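Local atomic coordinates of lantibiotic dehydratase (Microbispora corallina, PDB entry 5EHK), a protein that probably dehydrates serine and threonine residues of a precursor peptide in a tRNA-dependent manner during biosynthesis of the lantibiotic NAI-107. Residues A[812-824]-A[873-886]. Sequence-based numbering, arbitrary orientation.
Sequences PTGAGGPWLYLRL and GEREKLWAGLLPEI
The indole of Trp-879 is clasped between a methyl group of a strand leucine and the backbone of a glycine-rich loop, one element of a helix-on-sheet contact. Over one face lies Leu-820 CD1, 3.7 Å from the centroid of the six-membered ring and 16° off its normal, a CH-pi contact. The carbonyl oxygens of Ala-815 and Gly-816 lie over the opposite face, toward its rim, while Gly-817 O and Arg-875 O lie at the edge, in plane. Gly-816 O stands above the pyrrole side, so its approach to NE1 is too poorly angled for a hydrogen bond. CB and CG of Arg-875 pack against Gly-817 O, which also lies at the edge of the guanidinium, near its plane.

Leu-820 serves several partners through its branches. With CG anti to the backbone N (chi1 -163°), CD1 covers the indole, whereas CD2 packs 3.7 Å from Leu-882 CD2; CB rests against Leu-878. Farther along, Leu-822 CD1 and Ile-886 CD1 meet tip to tip at 3.8 Å. At the loop end, Gly-873 N donates a nearly straight bond to Pro-818 O (3.2 Å).

Strand and helix belong to the lantibiotic dehydratase C-terminal family region, probably the elimination domain, as in NisB. The axes of segment 875-886, the start of helix 875-895, and strand 819-824 approach to 9.1 Å at 38°, on one side of a four-stranded antiparallel sheet in which that strand pairs with 864-872 and 902-905. Leu-904 of strand 902-905 and Leu-842 of helix 839-848 extend the apolar layer, and Leu-883 of the second subunit packs on Trp-879, bringing this layer to the dimer interface.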
loop_
_atom_site.group_PDB
_atom_site.type_symbol
_atom_site.label_atom_id
_atom_site.label_comp_id
_atom_site.label_asym_id
_atom_site.label_seq_id
_atom_site.Cartn_x
_atom_site.Cartn_y
_atom_site.Cartn_z
ATOM N N PRO A 812 12.059 32.457 1.990
ATOM C CA PRO A 812 12.411 31.732 0.750
ATOM C C PRO A 812 13.888 31.955 0.379
ATOM O O PRO A 812 14.239 32.979 -0.223
ATOM C CB PRO A 812 11.467 32.336 -0.306
ATOM C CG PRO A 812 11.192 33.743 0.219
ATOM C CD PRO A 812 11.314 33.709 1.744
ATOM N N THR A 813 14.745 31.014 0.769
ATOM C CA THR A 813 16.187 31.143 0.579
ATOM C C THR A 813 16.717 29.944 -0.206
ATOM O O THR A 813 15.955 29.016 -0.459
ATOM C CB THR A 813 16.892 31.240 1.943
ATOM O OG1 THR A 813 18.314 31.182 1.764
ATOM C CG2 THR A 813 16.431 30.111 2.856
ATOM N N GLY A 814 17.995 29.933 -0.596
ATOM C CA GLY A 814 18.478 28.807 -1.387
ATOM C C GLY A 814 19.960 28.492 -1.523
ATOM O O GLY A 814 20.739 28.634 -0.583
ATOM N N ALA A 815 20.353 28.029 -2.707
ATOM C CA ALA A 815 21.742 27.661 -2.944
ATOM C C ALA A 815 22.701 28.877 -2.980
ATOM O O ALA A 815 23.922 28.715 -2.992
ATOM C CB ALA A 815 21.880 26.777 -4.176
ATOM N N GLY A 816 22.151 30.086 -3.031
ATOM C CA GLY A 816 22.939 31.285 -2.754
ATOM C C GLY A 816 23.811 31.165 -1.498
ATOM O O GLY A 816 25.020 30.923 -1.588
ATOM N N GLY A 817 23.203 31.323 -0.324
ATOM C CA GLY A 817 23.843 30.832 0.883
ATOM C C GLY A 817 24.067 31.661 2.134
ATOM O O GLY A 817 25.196 32.038 2.424
ATOM N N PRO A 818 23.006 31.913 2.917
ATOM C CA PRO A 818 23.334 32.198 4.323
ATOM C C PRO A 818 23.538 30.855 5.047
ATOM O O PRO A 818 24.445 30.699 5.864
ATOM C CB PRO A 818 22.088 32.923 4.842
ATOM C CG PRO A 818 20.970 32.419 3.996
ATOM C CD PRO A 818 21.558 31.999 2.647
ATOM N N TRP A 819 22.689 29.890 4.709
ATOM C CA TRP A 819 22.769 28.542 5.244
ATOM C C TRP A 819 23.354 27.526 4.239
ATOM O O TRP A 819 22.961 27.486 3.067
ATOM C CB TRP A 819 21.373 28.059 5.650
ATOM C CG TRP A 819 20.442 29.115 6.208
ATOM C CD1 TRP A 819 19.523 29.855 5.507
ATOM C CD2 TRP A 819 20.287 29.488 7.587
ATOM N NE1 TRP A 819 18.840 30.695 6.358
ATOM C CE2 TRP A 819 19.282 30.485 7.641
ATOM C CE3 TRP A 819 20.910 29.092 8.781
ATOM C CZ2 TRP A 819 18.883 31.081 8.846
ATOM C CZ3 TRP A 819 20.515 29.685 9.976
ATOM C CH2 TRP A 819 19.515 30.671 9.998
ATOM N N LEU A 820 24.270 26.695 4.729
ATOM C CA LEU A 820 24.632 25.440 4.091
ATOM C C LEU A 820 23.870 24.305 4.797
ATOM O O LEU A 820 24.054 24.098 6.005
ATOM C CB LEU A 820 26.119 25.245 4.269
ATOM C CG LEU A 820 26.865 24.246 3.413
ATOM C CD1 LEU A 820 26.475 24.433 1.951
ATOM C CD2 LEU A 820 28.361 24.497 3.606
ATOM N N TYR A 821 22.982 23.606 4.081
ATOM C CA TYR A 821 22.182 22.520 4.685
ATOM C C TYR A 821 22.444 21.161 4.022
ATOM O O TYR A 821 21.993 20.904 2.902
ATOM C CB TYR A 821 20.706 22.871 4.615
ATOM C CG TYR A 821 19.832 22.228 5.660
ATOM C CD1 TYR A 821 20.331 21.926 6.930
ATOM C CD2 TYR A 821 18.457 22.048 5.432
ATOM C CE1 TYR A 821 19.499 21.381 7.932
ATOM C CE2 TYR A 821 17.617 21.520 6.425
ATOM C CZ TYR A 821 18.139 21.187 7.676
ATOM O OH TYR A 821 17.315 20.651 8.666
ATOM N N LEU A 822 23.168 20.292 4.724
ATOM C CA LEU A 822 23.568 18.991 4.199
ATOM C C LEU A 822 22.633 17.875 4.591
ATOM O O LEU A 822 22.224 17.781 5.749
ATOM C CB LEU A 822 24.935 18.642 4.742
ATOM C CG LEU A 822 26.080 19.460 4.190
ATOM C CD1 LEU A 822 27.230 19.364 5.162
ATOM C CD2 LEU A 822 26.462 18.871 2.863
ATOM N N ARG A 823 22.328 16.997 3.637
ATOM C CA ARG A 823 21.647 15.738 3.952
ATOM C C ARG A 823 22.577 14.555 3.831
ATOM O O ARG A 823 23.064 14.239 2.757
ATOM C CB ARG A 823 20.476 15.536 3.044
ATOM C CG ARG A 823 19.512 16.671 3.091
ATOM C CD ARG A 823 18.250 16.221 2.400
ATOM N NE ARG A 823 17.363 17.342 2.142
ATOM C CZ ARG A 823 16.782 17.537 0.970
ATOM N NH1 ARG A 823 17.033 16.687 -0.035
ATOM N NH2 ARG A 823 15.979 18.582 0.808
ATOM N N LEU A 824 22.840 13.912 4.951
ATOM C CA LEU A 824 23.810 12.840 4.967
ATOM C C LEU A 824 23.093 11.515 5.111
ATOM O O LEU A 824 22.444 11.247 6.130
ATOM C CB LEU A 824 24.834 13.074 6.078
ATOM C CG LEU A 824 25.466 14.472 6.042
ATOM C CD1 LEU A 824 26.388 14.693 7.240
ATOM C CD2 LEU A 824 26.206 14.665 4.750
ATOM N N GLY A 873 26.823 30.926 7.953
ATOM C CA GLY A 873 28.002 31.739 7.740
ATOM C C GLY A 873 27.880 32.665 6.556
ATOM O O GLY A 873 26.843 32.758 5.896
ATOM N N GLU A 874 28.966 33.370 6.304
ATOM C CA GLU A 874 29.081 34.242 5.158
ATOM C C GLU A 874 29.156 33.436 3.864
ATOM O O GLU A 874 29.900 32.458 3.776
ATOM C CB GLU A 874 30.309 35.130 5.338
ATOM C CG GLU A 874 30.344 35.740 6.735
ATOM C CD GLU A 874 31.311 36.906 6.873
ATOM O OE1 GLU A 874 32.526 36.717 6.597
ATOM O OE2 GLU A 874 30.843 38.005 7.274
ATOM N N ARG A 875 28.342 33.831 2.886
ATOM C CA ARG A 875 28.254 33.169 1.581
ATOM C C ARG A 875 29.575 32.680 0.973
ATOM O O ARG A 875 29.694 31.495 0.656
ATOM C CB ARG A 875 27.494 34.049 0.590
ATOM C CG ARG A 875 26.160 34.543 1.140
ATOM C CD ARG A 875 25.380 35.408 0.162
ATOM N NE ARG A 875 23.987 35.581 0.582
ATOM C CZ ARG A 875 23.127 36.414 0.001
ATOM N NH1 ARG A 875 23.516 37.164 -1.023
ATOM N NH2 ARG A 875 21.879 36.506 0.445
ATOM N N GLU A 876 30.562 33.567 0.822
ATOM C CA GLU A 876 31.806 33.195 0.129
ATOM C C GLU A 876 32.572 32.103 0.864
ATOM O O GLU A 876 32.960 31.091 0.272
ATOM C CB GLU A 876 32.734 34.397 -0.076
ATOM C CG GLU A 876 32.226 35.465 -1.053
ATOM C CD GLU A 876 31.336 36.532 -0.401
ATOM O OE1 GLU A 876 30.893 36.349 0.766
ATOM O OE2 GLU A 876 31.094 37.568 -1.068
ATOM N N LYS A 877 32.783 32.315 2.159
ATOM C CA LYS A 877 33.511 31.369 2.990
ATOM C C LYS A 877 32.799 30.009 2.988
ATOM O O LYS A 877 33.442 28.954 2.890
ATOM C CB LYS A 877 33.643 31.914 4.418
ATOM C CG LYS A 877 34.615 33.081 4.575
ATOM C CD LYS A 877 34.594 33.606 5.998
ATOM C CE LYS A 877 35.716 34.580 6.270
ATOM N NZ LYS A 877 35.637 35.037 7.684
ATOM N N LEU A 878 31.469 30.049 3.070
ATOM C CA LEU A 878 30.662 28.837 3.114
ATOM C C LEU A 878 30.818 28.041 1.811
ATOM O O LEU A 878 31.255 26.892 1.821
ATOM C CB LEU A 878 29.189 29.192 3.361
ATOM C CG LEU A 878 28.456 28.597 4.575
ATOM C CD1 LEU A 878 29.202 28.739 5.907
ATOM C CD2 LEU A 878 27.092 29.221 4.696
ATOM N N TRP A 879 30.498 28.665 0.686
ATOM C CA TRP A 879 30.423 27.936 -0.572
ATOM C C TRP A 879 31.715 27.757 -1.346
ATOM O O TRP A 879 31.816 26.843 -2.156
ATOM C CB TRP A 879 29.368 28.568 -1.462
ATOM C CG TRP A 879 28.052 28.469 -0.841
ATOM C CD1 TRP A 879 27.497 29.342 0.035
ATOM C CD2 TRP A 879 27.101 27.416 -1.025
ATOM N NE1 TRP A 879 26.249 28.908 0.414
ATOM C CE2 TRP A 879 25.981 27.724 -0.224
ATOM C CE3 TRP A 879 27.086 26.242 -1.791
ATOM C CZ2 TRP A 879 24.854 26.909 -0.171
ATOM C CZ3 TRP A 879 25.973 25.439 -1.738
ATOM C CH2 TRP A 879 24.869 25.773 -0.930
ATOM N N ALA A 880 32.712 28.596 -1.117
ATOM C CA ALA A 880 33.946 28.435 -1.880
ATOM C C ALA A 880 35.064 27.858 -1.025
ATOM O O ALA A 880 36.063 27.340 -1.540
ATOM C CB ALA A 880 34.368 29.744 -2.500
ATOM N N GLY A 881 34.881 27.932 0.287
ATOM C CA GLY A 881 35.886 27.453 1.216
ATOM C C GLY A 881 35.452 26.191 1.926
ATOM O O GLY A 881 36.083 25.143 1.771
ATOM N N LEU A 882 34.365 26.290 2.688
ATOM C CA LEU A 882 33.881 25.184 3.498
ATOM C C LEU A 882 33.350 24.039 2.669
ATOM O O LEU A 882 33.700 22.892 2.916
ATOM C CB LEU A 882 32.794 25.636 4.462
ATOM C CG LEU A 882 32.144 24.487 5.235
ATOM C CD1 LEU A 882 33.195 23.765 6.074
ATOM C CD2 LEU A 882 31.020 25.021 6.123
ATOM N N LEU A 883 32.501 24.341 1.694
ATOM C CA LEU A 883 31.856 23.277 0.927
ATOM C C LEU A 883 32.808 22.271 0.286
ATOM O O LEU A 883 32.581 21.068 0.391
ATOM C CB LEU A 883 30.924 23.837 -0.136
ATOM C CG LEU A 883 30.265 22.712 -0.915
ATOM C CD1 LEU A 883 29.332 21.943 0.007
ATOM C CD2 LEU A 883 29.499 23.334 -2.030
ATOM N N PRO A 884 33.885 22.748 -0.354
ATOM C CA PRO A 884 34.744 21.740 -0.976
ATOM C C PRO A 884 35.591 20.965 0.026
ATOM O O PRO A 884 35.962 19.825 -0.269
ATOM C CB PRO A 884 35.635 22.572 -1.900
ATOM C CG PRO A 884 34.872 23.830 -2.124
ATOM C CD PRO A 884 34.215 24.102 -0.829
ATOM N N GLU A 885 35.881 21.534 1.189
ATOM C CA GLU A 885 36.605 20.757 2.186
ATOM C C GLU A 885 35.696 19.634 2.680
ATOM O O GLU A 885 36.095 18.472 2.728
ATOM C CB GLU A 885 37.098 21.635 3.340
ATOM C CG GLU A 885 37.737 20.833 4.465
ATOM C CD GLU A 885 38.461 21.683 5.509
ATOM O OE1 GLU A 885 38.474 22.936 5.377
ATOM O OE2 GLU A 885 38.991 21.081 6.482
ATOM N N ILE A 886 34.476 20.021 3.036
ATOM C CA ILE A 886 33.403 19.131 3.421
ATOM C C ILE A 886 33.148 18.025 2.385
ATOM O O ILE A 886 33.038 16.835 2.737
ATOM C CB ILE A 886 32.109 19.943 3.613
ATOM C CG1 ILE A 886 32.007 20.429 5.053
ATOM C CG2 ILE A 886 30.889 19.100 3.389
ATOM C CD1 ILE A 886 30.643 21.064 5.378
#